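Local coordinates for protein chlorite dismutase (Nitrobacter winogradskyi, PDB 3QPI) that uses heme b to convert chlorite into chloride and molecular oxygen, at residues A59-R64 against M99-R104; I107-D110 against I115-S118. All coordinates share one frame; numbering follows the deposited sequence.

Contact 1: A59-R64 against M99-R104. With HEM (protoporphyrin IX containing Fe), chain C.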
ATOM      1  N   ALA A  59      -0.180   1.058 -15.139  1.00 28.59           N
ATOM      2  CA  ALA A  59      -0.874  -0.171 -14.730  1.00 30.08           C
ATOM      3  C   ALA A  59      -0.126  -1.435 -15.186  1.00 30.04           C
ATOM      4  O   ALA A  59       0.281  -1.549 -16.349  1.00 31.40           O
ATOM      5  CB  ALA A  59      -2.272  -0.170 -15.278  1.00 25.74           C
ATOM      6  N   ARG A  60       0.068  -2.366 -14.261  1.00 29.99           N
ATOM      7  CA  ARG A  60       0.685  -3.655 -14.559  1.00 31.36           C
ATOM      8  C   ARG A  60      -0.347  -4.770 -14.764  1.00 33.00           C
ATOM      9  O   ARG A  60      -0.068  -5.745 -15.447  1.00 35.22           O
ATOM     10  CB  ARG A  60       1.625  -4.050 -13.420  1.00 34.83           C
ATOM     11  CG  ARG A  60       2.525  -2.905 -12.933  1.00 33.48           C
ATOM     12  CD  ARG A  60       3.547  -2.516 -14.000  1.00 37.79           C
ATOM     13  NE  ARG A  60       4.822  -2.057 -13.433  1.00 34.44           N
ATOM     14  CZ  ARG A  60       5.073  -0.797 -13.140  1.00 36.36           C
ATOM     15  NH1 ARG A  60       4.131   0.116 -13.348  1.00 38.28           N
ATOM     16  NH2 ARG A  60       6.248  -0.443 -12.618  1.00 36.72           N
ATOM     17  N   TYR A  61      -1.533  -4.634 -14.173  1.00 27.25           N
ATOM     18  CA  TYR A  61      -2.548  -5.690 -14.257  1.00 27.42           C
ATOM     19  C   TYR A  61      -3.920  -5.188 -14.694  1.00 27.09           C
ATOM     20  O   TYR A  61      -4.661  -5.923 -15.337  1.00 30.44           O
ATOM     21  CB  TYR A  61      -2.648  -6.448 -12.931  1.00 24.03           C
ATOM     22  CG  TYR A  61      -1.349  -7.142 -12.587  1.00 27.13           C
ATOM     23  CD1 TYR A  61      -0.532  -6.654 -11.571  1.00 26.49           C
ATOM     24  CD2 TYR A  61      -0.910  -8.251 -13.313  1.00 24.53           C
ATOM     25  CE1 TYR A  61       0.672  -7.255 -11.264  1.00 26.39           C
ATOM     26  CE2 TYR A  61       0.313  -8.857 -13.027  1.00 25.82           C
ATOM     27  CZ  TYR A  61       1.093  -8.352 -11.986  1.00 25.80           C
ATOM     28  OH  TYR A  61       2.293  -8.918 -11.649  1.00 26.79           O
ATOM     29  N   VAL A  62      -4.249  -3.942 -14.368  1.00 26.14           N
ATOM     30  CA  VAL A  62      -5.589  -3.428 -14.620  1.00 30.58           C
ATOM     31  C   VAL A  62      -5.964  -3.444 -16.092  1.00 30.05           C
ATOM     32  O   VAL A  62      -5.231  -2.964 -16.950  1.00 32.51           O
ATOM     33  CB  VAL A  62      -5.780  -1.979 -14.072  1.00 36.31           C
ATOM     34  CG1 VAL A  62      -6.961  -1.257 -14.778  1.00 31.28           C
ATOM     35  CG2 VAL A  62      -6.019  -2.017 -12.601  1.00 30.14           C
ATOM     36  N   GLU A  63      -7.138  -3.973 -16.369  1.00 33.50           N
ATOM     37  CA  GLU A  63      -7.678  -3.941 -17.708  1.00 37.04           C
ATOM     38  C   GLU A  63      -8.698  -2.819 -17.815  1.00 38.13           C
ATOM     39  O   GLU A  63      -9.154  -2.279 -16.792  1.00 33.07           O
ATOM     40  CB  GLU A  63      -8.271  -5.308 -18.027  1.00 35.65           C
ATOM     41  CG  GLU A  63      -7.220  -6.372 -17.798  1.00 36.47           C
ATOM     42  CD  GLU A  63      -7.634  -7.768 -18.216  1.00 40.44           C
ATOM     43  OE1 GLU A  63      -8.837  -8.018 -18.481  1.00 43.16           O
ATOM     44  OE2 GLU A  63      -6.733  -8.629 -18.258  1.00 37.15           O
ATOM     45  N   ARG A  64      -9.044  -2.457 -19.047  1.00 37.05           N
ATOM     46  CA  ARG A  64      -9.884  -1.284 -19.278  1.00 40.81           C
ATOM     47  C   ARG A  64     -11.207  -1.321 -18.489  1.00 44.35           C
ATOM     48  O   ARG A  64     -11.586  -0.328 -17.867  1.00 45.86           O
ATOM     49  CB  ARG A  64     -10.169  -1.101 -20.772  1.00 40.63           C
ATOM     50  CG  ARG A  64     -11.095   0.071 -21.077  1.00 45.53           C
ATOM     51  CD  ARG A  64     -10.569   1.378 -20.467  1.00 47.95           C
ATOM     52  NE  ARG A  64      -9.281   1.763 -21.054  1.00 48.78           N
ATOM     53  CZ  ARG A  64      -8.521   2.771 -20.631  1.00 47.94           C
ATOM     54  NH1 ARG A  64      -8.904   3.515 -19.598  1.00 48.38           N
ATOM     55  NH2 ARG A  64      -7.371   3.033 -21.244  1.00 43.17           N
ATOM     56  N   MET A  99       7.608 -15.842 -12.221  1.00 33.98           N
ATOM     57  CA  MET A  99       6.421 -16.178 -13.013  1.00 35.13           C
ATOM     58  C   MET A  99       6.166 -15.217 -14.185  1.00 33.70           C
ATOM     59  O   MET A  99       6.541 -14.039 -14.138  1.00 33.02           O
ATOM     60  CB  MET A  99       5.182 -16.215 -12.116  1.00 35.62           C
ATOM     61  CG  MET A  99       5.073 -17.495 -11.273  1.00 38.99           C
ATOM     62  SD  MET A  99       3.457 -17.613 -10.478  1.00 39.71           S
ATOM     63  CE  MET A  99       3.600 -16.357  -9.222  1.00 36.71           C
ATOM     64  N   THR A 100       5.504 -15.725 -15.224  1.00 34.79           N
ATOM     65  CA  THR A 100       5.170 -14.918 -16.400  1.00 36.40           C
ATOM     66  C   THR A 100       3.972 -14.000 -16.130  1.00 35.76           C
ATOM     67  O   THR A 100       3.306 -14.101 -15.101  1.00 34.31           O
ATOM     68  CB  THR A 100       4.906 -15.792 -17.695  1.00 36.50           C
ATOM     69  OG1 THR A 100       3.871 -16.741 -17.453  1.00 35.34           O
ATOM     70  CG2 THR A 100       6.147 -16.514 -18.139  1.00 34.91           C
ATOM     71  N   GLN A 101       3.715 -13.093 -17.057  1.00 32.57           N
ATOM     72  CA  GLN A 101       2.715 -12.061 -16.835  1.00 32.85           C
ATOM     73  C   GLN A 101       1.333 -12.682 -16.685  1.00 31.32           C
ATOM     74  O   GLN A 101       0.557 -12.256 -15.819  1.00 30.70           O
ATOM     75  CB  GLN A 101       2.736 -11.025 -17.972  1.00 28.85           C
ATOM     76  CG  GLN A 101       1.578 -10.025 -17.961  1.00 29.89           C
ATOM     77  CD  GLN A 101       1.594  -9.085 -16.764  1.00 31.40           C
ATOM     78  OE1 GLN A 101       2.627  -8.887 -16.114  1.00 27.32           O
ATOM     79  NE2 GLN A 101       0.431  -8.509 -16.458  1.00 26.93           N
ATOM     80  N   ASP A 102       1.025 -13.680 -17.510  1.00 29.80           N
ATOM     81  CA  ASP A 102      -0.301 -14.320 -17.458  1.00 30.96           C
ATOM     82  C   ASP A 102      -0.522 -15.063 -16.152  1.00 31.57           C
ATOM     83  O   ASP A 102      -1.635 -15.073 -15.623  1.00 32.37           O
ATOM     84  CB  ASP A 102      -0.553 -15.261 -18.657  1.00 30.13           C
ATOM     85  CG  ASP A 102       0.508 -16.382 -18.804  1.00 36.11           C
ATOM     86  OD1 ASP A 102       1.647 -16.283 -18.278  1.00 36.43           O
ATOM     87  OD2 ASP A 102       0.200 -17.371 -19.500  1.00 36.58           O
ATOM     88  N   GLU A 103       0.541 -15.660 -15.622  1.00 32.19           N
ATOM     89  CA  GLU A 103       0.473 -16.383 -14.354  1.00 33.77           C
ATOM     90  C   GLU A 103       0.314 -15.440 -13.149  1.00 33.95           C
ATOM     91  O   GLU A 103      -0.395 -15.749 -12.190  1.00 30.92           O
ATOM     92  CB  GLU A 103       1.722 -17.251 -14.187  1.00 31.79           C
ATOM     93  CG  GLU A 103       1.862 -18.311 -15.273  1.00 34.90           C
ATOM     94  CD  GLU A 103       3.172 -19.092 -15.202  1.00 38.15           C
ATOM     95  OE1 GLU A 103       4.181 -18.569 -14.663  1.00 34.55           O
ATOM     96  OE2 GLU A 103       3.182 -20.250 -15.690  1.00 43.72           O
ATOM     97  N   ARG A 104       0.980 -14.296 -13.187  1.00 30.70           N
ATOM     98  CA  ARG A 104       0.826 -13.323 -12.104  1.00 29.10           C
ATOM     99  C   ARG A 104      -0.587 -12.695 -12.140  1.00 29.49           C
ATOM    100  O   ARG A 104      -1.236 -12.572 -11.097  1.00 28.37           O
ATOM    101  CB  ARG A 104       1.955 -12.284 -12.129  1.00 27.62           C
ATOM    102  CG  ARG A 104       3.188 -12.736 -11.302  1.00 30.34           C
ATOM    103  CD  ARG A 104       4.413 -11.807 -11.442  1.00 27.62           C
ATOM    104  NE  ARG A 104       5.077 -11.985 -12.737  1.00 31.99           N
ATOM    105  CZ  ARG A 104       4.915 -11.194 -13.806  1.00 34.17           C
ATOM    106  NH1 ARG A 104       4.133 -10.110 -13.757  1.00 28.99           N
ATOM    107  NH2 ARG A 104       5.553 -11.485 -14.940  1.00 33.66           N
TER
HETATM  108  CHA HEM C1001      -2.193  -3.439  -6.785  1.00 18.80           C
HETATM  109  CHB HEM C1001      -6.745  -2.100  -6.156  1.00 24.82           C
HETATM  110  CHC HEM C1001      -6.148  -2.336  -1.335  1.00 20.79           C
HETATM  111  CHD HEM C1001      -1.752  -3.935  -2.020  1.00 17.06           C
HETATM  112  C1A HEM C1001      -3.474  -3.041  -6.964  1.00  6.83           C
HETATM  113  C2A HEM C1001      -4.022  -2.810  -8.292  1.00 12.52           C
HETATM  114  C3A HEM C1001      -5.305  -2.415  -8.161  1.00  4.80           C
HETATM  115  C4A HEM C1001      -5.575  -2.410  -6.725  1.00 19.25           C
HETATM  116  CMA HEM C1001      -6.297  -2.077  -9.333  1.00 28.10           C
HETATM  117  CAA HEM C1001      -3.188  -3.055  -9.559  1.00 17.10           C
HETATM  118  CBA HEM C1001      -2.542  -1.804 -10.137  1.00 30.24           C
HETATM  119  CGA HEM C1001      -1.946  -2.222 -11.466  1.00 33.27           C
HETATM  120  O1A HEM C1001      -0.702  -2.249 -11.519  1.00 27.72           O
HETATM  121  O2A HEM C1001      -2.686  -2.551 -12.447  1.00 26.85           O
HETATM  122  C1B HEM C1001      -6.897  -2.053  -4.813  1.00 20.73           C
HETATM  123  C2B HEM C1001      -8.091  -1.515  -4.209  1.00 16.78           C
HETATM  124  C3B HEM C1001      -7.908  -1.541  -2.897  1.00 21.82           C
HETATM  125  C4B HEM C1001      -6.611  -2.126  -2.616  1.00 11.90           C
HETATM  126  CMB HEM C1001      -9.348  -0.946  -4.916  1.00 20.67           C
HETATM  127  CAB HEM C1001      -8.970  -1.053  -1.886  1.00 28.91           C
HETATM  128  CBB HEM C1001      -8.618  -0.186  -0.934  1.00 26.00           C
HETATM  129  C1C HEM C1001      -4.924  -2.814  -1.068  1.00  7.42           C
HETATM  130  C2C HEM C1001      -4.310  -3.049   0.239  1.00 15.42           C
HETATM  131  C3C HEM C1001      -3.065  -3.462   0.007  1.00 11.41           C
HETATM  132  C4C HEM C1001      -2.896  -3.532  -1.433  1.00 18.72           C
HETATM  133  CMC HEM C1001      -4.989  -2.766   1.600  1.00 11.66           C
HETATM  134  CAC HEM C1001      -1.953  -3.884   0.983  1.00 26.62           C
HETATM  135  CBC HEM C1001      -2.283  -4.369   2.188  1.00 30.78           C
HETATM  136  C1D HEM C1001      -1.434  -3.914  -3.320  1.00 17.59           C
HETATM  137  C2D HEM C1001      -0.146  -4.319  -3.828  1.00  9.98           C
HETATM  138  C3D HEM C1001      -0.309  -4.146  -5.331  1.00 16.64           C
HETATM  139  C4D HEM C1001      -1.663  -3.692  -5.543  1.00  6.11           C
HETATM  140  CMD HEM C1001       1.140  -4.807  -3.083  1.00 22.39           C
HETATM  141  CAD HEM C1001       0.734  -4.429  -6.420  1.00 17.08           C
HETATM  142  CBD HEM C1001       0.466  -5.864  -6.899  1.00 22.89           C
HETATM  143  CGD HEM C1001       1.566  -6.284  -7.849  1.00 28.50           C
HETATM  144  O1D HEM C1001       1.806  -5.545  -8.831  1.00 27.19           O
HETATM  145  O2D HEM C1001       2.200  -7.353  -7.628  1.00 28.47           O
HETATM  146  NA  HEM C1001      -4.443  -2.772  -5.980  1.00 10.34           N
HETATM  147  NB  HEM C1001      -5.988  -2.428  -3.825  1.00 16.16           N
HETATM  148  NC  HEM C1001      -4.041  -3.127  -2.063  1.00 18.53           N
HETATM  149  ND  HEM C1001      -2.318  -3.562  -4.355  1.00 13.16           N
HETATM  150 FE   HEM C1001      -4.143  -3.172  -3.976  1.00 23.80          FE
HETATM  151  O   HOH W   1       3.278  -6.270 -15.488  1.00 29.43           O
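Tyr61 and Arg104 bring the backbones nearest, their CA atoms 8.6 Å apart, where the irregular loop 59-64 passes the first turn of helix 101-111, so side chains must bridge the gap. The place is the propionate end of the heme pocket in a chlorite dismutase, a family of the dimeric alpha-beta barrel clan. Successive backbone amides of the loop grip one propionate: Arg60 N binds heme O1A at 2.9 Å, while Tyr61 N and Val62 N share O2A. On the other side of the contact, Gln101 suits this solvent-facing place because its amide both gives and accepts. NE2 donates to Arg60 O at 3.0 Å, close to the line of that carbonyl but with a bent N-H angle of 134°, and OE1 accepts hydrogen bonds from a water and from Arg104 NH1. The amide lies only 17° from the plane of the Tyr61 ring, with NE2 3.4 Å from CD2. Tyr61 has CG anti to its carbonyl carbon (chi1 -62°), which carries the ring out to the helix. Heme O1D of the second propionate lies at the ring's edge. Arg104 is long enough to reach back to the start of its helix and across to the loop: NE and NH2 both donate to Met99 O, side-on, which limits how the guanidinium can turn, and NH1 donates to Tyr61 OH at 3.0 Å, almost exactly in the guanidinium plane.

Contact 2: I107-D110 against I115-S118. With HEM (protoporphyrin IX containing Fe), chain C.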
ATOM      1  N   ILE A 107      -3.245 -15.269 -10.603  1.00 33.16           N
ATOM      2  CA  ILE A 107      -3.190 -15.242  -9.151  1.00 34.83           C
ATOM      3  C   ILE A 107      -3.760 -13.939  -8.583  1.00 35.07           C
ATOM      4  O   ILE A 107      -4.612 -13.973  -7.697  1.00 31.82           O
ATOM      5  CB  ILE A 107      -1.743 -15.423  -8.661  1.00 35.93           C
ATOM      6  CG1 ILE A 107      -1.243 -16.820  -9.071  1.00 37.17           C
ATOM      7  CG2 ILE A 107      -1.646 -15.191  -7.143  1.00 31.60           C
ATOM      8  CD1 ILE A 107       0.214 -17.087  -8.734  1.00 38.65           C
ATOM      9  N   PHE A 108      -3.292 -12.804  -9.106  1.00 33.22           N
ATOM     10  CA  PHE A 108      -3.679 -11.486  -8.607  1.00 29.40           C
ATOM     11  C   PHE A 108      -5.184 -11.299  -8.684  1.00 30.07           C
ATOM     12  O   PHE A 108      -5.812 -10.930  -7.702  1.00 30.61           O
ATOM     13  CB  PHE A 108      -2.953 -10.396  -9.417  1.00 31.62           C
ATOM     14  CG  PHE A 108      -3.458  -8.978  -9.179  1.00 30.29           C
ATOM     15  CD1 PHE A 108      -2.943  -8.202  -8.146  1.00 29.91           C
ATOM     16  CD2 PHE A 108      -4.403  -8.409 -10.026  1.00 27.81           C
ATOM     17  CE1 PHE A 108      -3.375  -6.887  -7.953  1.00 27.60           C
ATOM     18  CE2 PHE A 108      -4.842  -7.091  -9.830  1.00 29.18           C
ATOM     19  CZ  PHE A 108      -4.332  -6.344  -8.792  1.00 26.98           C
ATOM     20  N   GLU A 109      -5.777 -11.549  -9.843  1.00 32.35           N
ATOM     21  CA  GLU A 109      -7.204 -11.325  -9.976  1.00 35.30           C
ATOM     22  C   GLU A 109      -8.054 -12.622  -9.982  1.00 37.74           C
ATOM     23  O   GLU A 109      -8.969 -12.772  -9.170  1.00 37.73           O
ATOM     24  CB  GLU A 109      -7.485 -10.477 -11.216  1.00 34.45           C
ATOM     25  CG  GLU A 109      -8.933  -9.995 -11.308  1.00 35.90           C
ATOM     26  CD  GLU A 109      -9.392  -9.226 -10.067  1.00 38.45           C
ATOM     27  OE1 GLU A 109     -10.616  -9.062  -9.884  1.00 38.87           O
ATOM     28  OE2 GLU A 109      -8.539  -8.780  -9.267  1.00 39.96           O
ATOM     29  N   ASP A 110      -7.778 -13.562 -10.881  1.00 39.75           N
ATOM     30  CA  ASP A 110      -8.709 -14.685 -11.035  1.00 43.57           C
ATOM     31  C   ASP A 110      -8.804 -15.545  -9.773  1.00 40.94           C
ATOM     32  O   ASP A 110      -9.877 -15.984  -9.423  1.00 43.02           O
ATOM     33  CB  ASP A 110      -8.374 -15.525 -12.260  1.00 48.98           C
ATOM     34  CG  ASP A 110      -8.537 -14.746 -13.559  1.00 54.65           C
ATOM     35  OD1 ASP A 110      -9.219 -13.691 -13.568  1.00 54.50           O
ATOM     36  OD2 ASP A 110      -7.975 -15.187 -14.581  1.00 58.91           O
ATOM     37  N   ILE A 115      -8.898  -7.032  -7.176  1.00 29.24           N
ATOM     38  CA  ILE A 115      -9.662  -5.877  -7.575  1.00 29.21           C
ATOM     39  C   ILE A 115     -11.118  -6.069  -7.214  1.00 34.20           C
ATOM     40  O   ILE A 115     -11.684  -5.247  -6.492  1.00 34.73           O
ATOM     41  CB  ILE A 115      -9.529  -5.596  -9.068  1.00 32.53           C
ATOM     42  CG1 ILE A 115      -8.060  -5.294  -9.401  1.00 33.40           C
ATOM     43  CG2 ILE A 115     -10.395  -4.398  -9.466  1.00 35.16           C
ATOM     44  CD1 ILE A 115      -7.780  -4.984 -10.880  1.00 33.70           C
ATOM     45  N   ALA A 116     -11.707  -7.168  -7.685  1.00 37.38           N
ATOM     46  CA  ALA A 116     -13.144  -7.368  -7.599  1.00 38.23           C
ATOM     47  C   ALA A 116     -13.617  -7.404  -6.154  1.00 40.22           C
ATOM     48  O   ALA A 116     -14.680  -6.878  -5.828  1.00 40.47           O
ATOM     49  CB  ALA A 116     -13.551  -8.647  -8.321  1.00 37.57           C
ATOM     50  N   ALA A 117     -12.830  -8.022  -5.283  1.00 40.98           N
ATOM     51  CA  ALA A 117     -13.220  -8.110  -3.889  1.00 41.37           C
ATOM     52  C   ALA A 117     -12.931  -6.823  -3.112  1.00 41.38           C
ATOM     53  O   ALA A 117     -13.422  -6.659  -1.999  1.00 40.94           O
ATOM     54  CB  ALA A 117     -12.540  -9.291  -3.216  1.00 40.45           C
ATOM     55  N   SER A 118     -12.144  -5.911  -3.671  1.00 36.14           N
ATOM     56  CA  SER A 118     -11.816  -4.695  -2.925  1.00 38.38           C
ATOM     57  C   SER A 118     -12.725  -3.527  -3.291  1.00 38.54           C
ATOM     58  O   SER A 118     -12.817  -2.558  -2.544  1.00 36.29           O
ATOM     59  CB  SER A 118     -10.353  -4.302  -3.129  1.00 37.11           C
ATOM     60  OG  SER A 118      -9.502  -5.311  -2.613  1.00 35.64           O
TER
HETATM   61  CHA HEM C1001      -2.193  -3.439  -6.785  1.00 18.80           C
HETATM   62  CHB HEM C1001      -6.745  -2.100  -6.156  1.00 24.82           C
HETATM   63  CHC HEM C1001      -6.148  -2.336  -1.335  1.00 20.79           C
HETATM   64  CHD HEM C1001      -1.752  -3.935  -2.020  1.00 17.06           C
HETATM   65  C1A HEM C1001      -3.474  -3.041  -6.964  1.00  6.83           C
HETATM   66  C2A HEM C1001      -4.022  -2.810  -8.292  1.00 12.52           C
HETATM   67  C3A HEM C1001      -5.305  -2.415  -8.161  1.00  4.80           C
HETATM   68  C4A HEM C1001      -5.575  -2.410  -6.725  1.00 19.25           C
HETATM   69  CMA HEM C1001      -6.297  -2.077  -9.333  1.00 28.10           C
HETATM   70  CAA HEM C1001      -3.188  -3.055  -9.559  1.00 17.10           C
HETATM   71  CBA HEM C1001      -2.542  -1.804 -10.137  1.00 30.24           C
HETATM   72  CGA HEM C1001      -1.946  -2.222 -11.466  1.00 33.27           C
HETATM   73  O1A HEM C1001      -0.702  -2.249 -11.519  1.00 27.72           O
HETATM   74  O2A HEM C1001      -2.686  -2.551 -12.447  1.00 26.85           O
HETATM   75  C1B HEM C1001      -6.897  -2.053  -4.813  1.00 20.73           C
HETATM   76  C2B HEM C1001      -8.091  -1.515  -4.209  1.00 16.78           C
HETATM   77  C3B HEM C1001      -7.908  -1.541  -2.897  1.00 21.82           C
HETATM   78  C4B HEM C1001      -6.611  -2.126  -2.616  1.00 11.90           C
HETATM   79  CMB HEM C1001      -9.348  -0.946  -4.916  1.00 20.67           C
HETATM   80  CAB HEM C1001      -8.970  -1.053  -1.886  1.00 28.91           C
HETATM   81  CBB HEM C1001      -8.618  -0.186  -0.934  1.00 26.00           C
HETATM   82  C1C HEM C1001      -4.924  -2.814  -1.068  1.00  7.42           C
HETATM   83  C2C HEM C1001      -4.310  -3.049   0.239  1.00 15.42           C
HETATM   84  C3C HEM C1001      -3.065  -3.462   0.007  1.00 11.41           C
HETATM   85  C4C HEM C1001      -2.896  -3.532  -1.433  1.00 18.72           C
HETATM   86  CMC HEM C1001      -4.989  -2.766   1.600  1.00 11.66           C
HETATM   87  CAC HEM C1001      -1.953  -3.884   0.983  1.00 26.62           C
HETATM   88  CBC HEM C1001      -2.283  -4.369   2.188  1.00 30.78           C
HETATM   89  C1D HEM C1001      -1.434  -3.914  -3.320  1.00 17.59           C
HETATM   90  C2D HEM C1001      -0.146  -4.319  -3.828  1.00  9.98           C
HETATM   91  C3D HEM C1001      -0.309  -4.146  -5.331  1.00 16.64           C
HETATM   92  C4D HEM C1001      -1.663  -3.692  -5.543  1.00  6.11           C
HETATM   93  CMD HEM C1001       1.140  -4.807  -3.083  1.00 22.39           C
HETATM   94  CAD HEM C1001       0.734  -4.429  -6.420  1.00 17.08           C
HETATM   95  CBD HEM C1001       0.466  -5.864  -6.899  1.00 22.89           C
HETATM   96  CGD HEM C1001       1.566  -6.284  -7.849  1.00 28.50           C
HETATM   97  O1D HEM C1001       1.806  -5.545  -8.831  1.00 27.19           O
HETATM   98  O2D HEM C1001       2.200  -7.353  -7.628  1.00 28.47           O
HETATM   99  NA  HEM C1001      -4.443  -2.772  -5.980  1.00 10.34           N
HETATM  100  NB  HEM C1001      -5.988  -2.428  -3.825  1.00 16.16           N
HETATM  101  NC  HEM C1001      -4.041  -3.127  -2.063  1.00 18.53           N
HETATM  102  ND  HEM C1001      -2.318  -3.562  -4.355  1.00 13.16           N
HETATM  103 FE   HEM C1001      -4.143  -3.172  -3.976  1.00 23.80          FE
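Glu109 and Ile115 meet through a straight bond: Ile115 N donates to OE2 at 2.7 Å, with an N-H angle of 166°. The next amide, Ala116 N, reaches OE1 at 3.1 Å, and each oxygen uses its syn lone pair, so one carboxylate spans two consecutive N-H groups, which restrains its rotation. A carboxylate suits two neighbouring N-H groups because it offers two acceptor oxygens; CG anti to the backbone N (chi1 -170°) and a bend at chi2 (55°) bring it across Ile115. Beside this polar pair runs an apolar one. Phe108 CE2 touches Ile115 CG1 at 3.7 Å, the two side chains slanting past each other, and both reach the porphyrin: Phe108 CZ approaches heme CAA, and Ile115 CD1 packs on the methyl CMA at 3.6 Å. Here helix 101-111, widened by a pi-type turn at 107-110, gives way to the segment carrying His114, the axial ligand of the heme iron. An alanine in place of Glu109 would probably leave the amides of Ile115 and Ala116 without their shared acceptor and set the segment after His114 freer to shift. Farther out, Phe108 stacks on the His114 ring and also meets the ring of Tyr61, while Ser118 OG bonds back to His114 O. Ser118 CB lies 3.7 Å from heme C3B, where its short side chain fits close to the macrocycle.

Helix 101-111 takes part in both contacts, its first turn in contact 1 and a later turn in contact 2, and both touch the heme. Contact 1 is partly buried at the propionate end, and its chemistry is polar and partly open to solvent: backbone amides, a glutamine, an arginine and a water around charged groups. Contact 2 is buried deeper, against the macrocycle and next to the axial histidine; there an apolar pair, Phe108 and Ile115, lies beside one carboxylate that serves two backbone amides. The two join directly, as Tyr61 CB packs on Phe108 CE2 at 3.9 Å and Val62 CG2 meets Ile115 CD1 at the same distance.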